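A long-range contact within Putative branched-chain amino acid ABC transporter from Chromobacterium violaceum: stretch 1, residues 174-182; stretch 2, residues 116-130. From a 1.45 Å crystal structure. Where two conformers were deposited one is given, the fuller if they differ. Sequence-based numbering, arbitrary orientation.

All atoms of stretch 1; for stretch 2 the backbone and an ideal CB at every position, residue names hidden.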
# COMPACT_ATOMS: atom_id res chain seq x y z
N ALA A 174 -26.27 -2.99 14.08
CA ALA A 174 -25.32 -3.57 13.12
C ALA A 174 -24.70 -4.86 13.64
O ALA A 174 -24.59 -5.07 14.86
CB ALA A 174 -24.24 -2.56 12.81
N ASP A 175 -24.26 -5.72 12.73
CA ASP A 175 -23.55 -6.94 13.14
C ASP A 175 -22.02 -6.81 13.02
O ASP A 175 -21.28 -7.76 13.34
CB ASP A 175 -24.09 -8.21 12.45
CG ASP A 175 -23.79 -8.26 10.98
OD1 ASP A 175 -23.41 -7.24 10.40
OD2 ASP A 175 -23.93 -9.37 10.39
N ALA A 176 -21.56 -5.63 12.60
CA ALA A 176 -20.15 -5.27 12.65
C ALA A 176 -20.00 -3.79 12.35
O ALA A 176 -20.91 -3.17 11.77
CB ALA A 176 -19.35 -6.08 11.63
N VAL A 177 -18.85 -3.24 12.69
CA VAL A 177 -18.51 -1.86 12.38
C VAL A 177 -17.25 -1.82 11.53
O VAL A 177 -16.26 -2.44 11.88
CB VAL A 177 -18.35 -1.02 13.64
CG1 VAL A 177 -17.94 0.40 13.31
CG2 VAL A 177 -19.65 -1.07 14.38
N ALA A 178 -17.28 -1.07 10.44
CA ALA A 178 -16.11 -0.82 9.62
C ALA A 178 -15.67 0.60 9.83
O ALA A 178 -16.48 1.49 9.71
CB ALA A 178 -16.48 -1.03 8.15
N LEU A 179 -14.41 0.81 10.20
CA LEU A 179 -13.88 2.11 10.45
C LEU A 179 -13.08 2.65 9.29
O LEU A 179 -12.11 2.02 8.86
CB LEU A 179 -12.98 2.11 11.69
CG LEU A 179 -13.64 1.61 12.98
CD1 LEU A 179 -12.72 1.72 14.20
CD2 LEU A 179 -14.91 2.42 13.27
N ALA A 180 -13.45 3.82 8.80
CA ALA A 180 -12.58 4.63 7.97
C ALA A 180 -12.44 5.93 8.72
O ALA A 180 -13.17 6.88 8.47
CB ALA A 180 -13.24 4.88 6.63
N LEU A 181 -11.54 5.93 9.71
CA LEU A 181 -11.52 6.94 10.74
C LEU A 181 -10.09 7.04 11.23
O LEU A 181 -9.37 6.02 11.31
CB LEU A 181 -12.47 6.44 11.86
CG LEU A 181 -12.86 7.38 12.98
CD1 LEU A 181 -13.40 8.68 12.42
CD2 LEU A 181 -13.81 6.68 13.93
N ASP A 182 -9.67 8.26 11.56
CA ASP A 182 -8.33 8.49 12.07
C ASP A 182 -8.15 7.74 13.41
O ASP A 182 -9.12 7.50 14.15
CB ASP A 182 -8.11 9.98 12.28
CG ASP A 182 -9.17 10.60 13.18
OD1 ASP A 182 -10.33 10.83 12.71
OD2 ASP A 182 -8.91 10.77 14.38
N UNK A 116 -13.31 -8.88 2.99
CA UNK A 116 -13.06 -9.63 4.23
C UNK A 116 -14.32 -9.74 5.05
O UNK A 116 -14.67 -10.80 5.60
CB UNK A 116 -11.96 -8.97 5.06
N UNK A 117 -15.02 -8.61 5.16
CA UNK A 117 -16.21 -8.62 5.95
C UNK A 117 -17.31 -9.44 5.38
O UNK A 117 -18.07 -10.07 6.13
CB UNK A 117 -16.70 -7.19 6.16
N UNK A 118 -17.43 -9.46 4.06
CA UNK A 118 -18.34 -10.38 3.41
C UNK A 118 -17.99 -11.83 3.70
O UNK A 118 -18.84 -12.64 4.06
CB UNK A 118 -18.34 -10.14 1.90
N UNK A 119 -16.71 -12.16 3.57
CA UNK A 119 -16.27 -13.51 3.91
C UNK A 119 -16.64 -13.92 5.33
O UNK A 119 -17.02 -15.07 5.57
CB UNK A 119 -14.75 -13.62 3.73
N UNK A 120 -16.52 -12.95 6.24
CA UNK A 120 -16.86 -13.15 7.66
C UNK A 120 -18.39 -13.08 7.95
O UNK A 120 -18.78 -12.97 9.11
CB UNK A 120 -16.14 -12.10 8.50
N UNK A 121 -19.23 -13.09 6.91
CA UNK A 121 -20.69 -13.12 7.03
C UNK A 121 -21.29 -11.97 7.81
O UNK A 121 -22.29 -12.14 8.53
CB UNK A 121 -21.12 -14.43 7.69
N UNK A 122 -20.69 -10.79 7.67
CA UNK A 122 -21.27 -9.59 8.25
C UNK A 122 -22.36 -9.16 7.30
O UNK A 122 -22.08 -8.77 6.20
CB UNK A 122 -20.23 -8.49 8.47
N UNK A 123 -23.61 -9.27 7.73
CA UNK A 123 -24.74 -8.99 6.84
C UNK A 123 -25.18 -7.53 6.85
O UNK A 123 -25.78 -7.05 5.88
CB UNK A 123 -25.93 -9.87 7.23
N UNK A 124 -24.92 -6.84 7.94
CA UNK A 124 -25.44 -5.49 8.13
C UNK A 124 -24.40 -4.64 8.88
O UNK A 124 -24.63 -4.19 9.99
CB UNK A 124 -26.77 -5.52 8.89
N UNK A 125 -23.24 -4.44 8.26
CA UNK A 125 -22.25 -3.62 8.94
C UNK A 125 -22.59 -2.15 8.86
O UNK A 125 -23.32 -1.70 7.97
CB UNK A 125 -20.86 -3.86 8.35
N UNK A 126 -22.07 -1.39 9.82
CA UNK A 126 -22.10 0.04 9.77
C UNK A 126 -20.74 0.58 9.43
O UNK A 126 -19.76 0.28 10.12
CB UNK A 126 -22.60 0.62 11.10
N UNK A 127 -20.63 1.33 8.34
CA UNK A 127 -19.40 2.00 7.94
C UNK A 127 -19.35 3.37 8.58
O UNK A 127 -20.28 4.20 8.37
CB UNK A 127 -19.30 2.11 6.42
N UNK A 128 -18.33 3.62 9.39
CA UNK A 128 -18.21 4.90 10.05
C UNK A 128 -17.07 5.63 9.43
O UNK A 128 -15.98 5.07 9.31
CB UNK A 128 -18.01 4.75 11.56
N UNK A 129 -17.32 6.86 8.98
CA UNK A 129 -16.34 7.61 8.19
C UNK A 129 -15.99 8.99 8.79
O UNK A 129 -16.89 9.81 9.06
CB UNK A 129 -16.88 7.80 6.77
N UNK A 130 -14.69 9.21 9.00
CA UNK A 130 -14.15 10.47 9.52
C UNK A 130 -14.23 11.58 8.46
O UNK A 130 -14.68 11.36 7.30
CB UNK A 130 -12.70 10.28 9.98

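Position 116 has nothing of stretch 1 within 5.5 Å of its ideal CB and helical backbone angles (-60/-45), so these atoms leave the choice open; it is Leu-116. Position 117 is also helical and its ideal CB is still 6.2 Å from Ala-176 CB, but it points toward the strand, where the methyls of Ala-176 and Ala-178 leave room. A long, flexible apolar chain suits. It is Met-117, a selenomethionine: SE lies 3.7 Å from Ala-178 CB and CE 3.7 Å from Ala-176 CB.

Positions 118, 119 and 120 are out of reach of stretch 1, and the last leaves helical geometry; they are Arg-118, Asp-119 and Asp-120. At 121, phi/psi of 58/35 is left-handed, which favours glycine, asparagine or aspartate, yet Ser-121 occupies it.

At 122 the ideal CB is 3.9 Å from Asp-175 OD1 and 4.1 Å from Ala-176 CB. A basic or polar chain with an aliphatic stem fits. Arg-122 packs CG 3.7 Å from Ala-176 CB, and a water links its NH1 (3.0 Å) to Asp-175 OD2 (3.1 Å from the same water).

Positions 123 and 124 serve Asp-175 through backbone: the N of 123 donates to Asp-175 OD2 (2.7 Å) and the N of 124 to Asp-175 OD1 (2.9 Å), so one carboxylate spans two successive amides. Both CBs point sideways, and many residues would do; they are Ala-123 and Ala-124. Asp-175 N returns a bond to Ala-124 O (3.2 Å).

Position 125 has phi -76 and its N donates no hydrogen bond to stretch 1, conditions that admit proline; Pro-125 sits there, its CB 4.4 Å from Ala-176 CB.

From 126 the strands run parallel, with side chains alternating between faces. The CB of 126 lies 4.0 Å from Ala-174 CB, on the Val-177 face, inviting an apolar group; Leu-126 fills it, its N bonding Ala-176 O (2.9 Å) and its O receiving Ala-178 N (2.8 Å). Position 127 shares the alanine face, where small methyls leave space for a branched chain: Leu-127 brings CD1 to 4.0 Å from Ala-178 CB.

At 128 the CB is 4.2 Å from Leu-179 CD2 and 4.7 Å from Val-177 CG1, suiting a beta-branched apolar residue. Val-128 places CG2 3.9 Å from Val-177 CG1, while its N bonds Ala-178 O (2.8 Å). Position 129 returns to the alanine face; Val-129 has CG1 4.4 Å from Ala-180 CB.

At 130 an ideal CB would lie just 3.0 Å from Leu-181 CD1, so glycine is favoured. Gly-130 is found, its N bonding Ala-180 O (2.8 Å).

Stretch 2 116-130: LMRDDSRAAPLLVVG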
# COMPACT_ATOMS: atom_id res chain seq x y z
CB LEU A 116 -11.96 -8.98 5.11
CG LEU A 116 -11.74 -9.56 6.53
CD1 LEU A 116 -11.30 -11.01 6.50
CD2 LEU A 116 -10.73 -8.71 7.28
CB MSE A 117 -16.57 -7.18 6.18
CG MSE A 117 -15.69 -6.52 7.26
SE MSE A 117 -15.99 -4.61 7.47
CE MSE A 117 -17.47 -4.80 8.76
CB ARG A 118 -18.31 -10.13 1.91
CG ARG A 118 -19.08 -8.90 1.53
CD ARG A 118 -20.55 -9.12 1.82
NE ARG A 118 -21.24 -9.84 0.74
CZ ARG A 118 -22.56 -9.89 0.66
NH1 ARG A 118 -23.28 -9.25 1.57
NH2 ARG A 118 -23.15 -10.54 -0.33
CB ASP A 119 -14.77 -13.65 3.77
CG ASP A 119 -14.39 -15.10 3.67
OD1 ASP A 119 -15.02 -15.83 2.85
OD2 ASP A 119 -13.52 -15.52 4.45
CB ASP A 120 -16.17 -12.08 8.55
CG ASP A 120 -14.67 -12.29 8.74
OD1 ASP A 120 -14.15 -13.34 8.32
OD2 ASP A 120 -14.01 -11.39 9.39
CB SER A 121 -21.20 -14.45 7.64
OG SER A 121 -20.86 -15.55 6.84
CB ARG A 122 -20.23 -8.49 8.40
CG ARG A 122 -19.01 -8.90 9.21
CD ARG A 122 -19.38 -9.78 10.39
NE ARG A 122 -18.19 -10.06 11.20
CZ ARG A 122 -18.18 -10.85 12.25
NH1 ARG A 122 -19.29 -11.45 12.65
NH2 ARG A 122 -17.05 -11.05 12.90
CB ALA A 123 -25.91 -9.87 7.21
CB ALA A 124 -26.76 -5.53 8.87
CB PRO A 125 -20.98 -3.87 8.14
CG PRO A 125 -21.50 -4.16 6.76
CD PRO A 125 -22.73 -4.96 6.98
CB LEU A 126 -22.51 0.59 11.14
CG LEU A 126 -22.51 2.12 11.25
CD1 LEU A 126 -23.58 2.75 10.37
CD2 LEU A 126 -22.63 2.61 12.69
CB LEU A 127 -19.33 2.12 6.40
CG LEU A 127 -18.21 2.95 5.79
CD1 LEU A 127 -16.85 2.33 6.04
CD2 LEU A 127 -18.44 3.07 4.29
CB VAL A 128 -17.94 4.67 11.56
CG1 VAL A 128 -17.66 6.00 12.25
CG2 VAL A 128 -19.12 3.92 12.15
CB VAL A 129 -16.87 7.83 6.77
CG1 VAL A 129 -15.79 8.45 5.92
CG2 VAL A 129 -17.38 6.53 6.17
O HOH W 1 -22.06 -11.50 11.57
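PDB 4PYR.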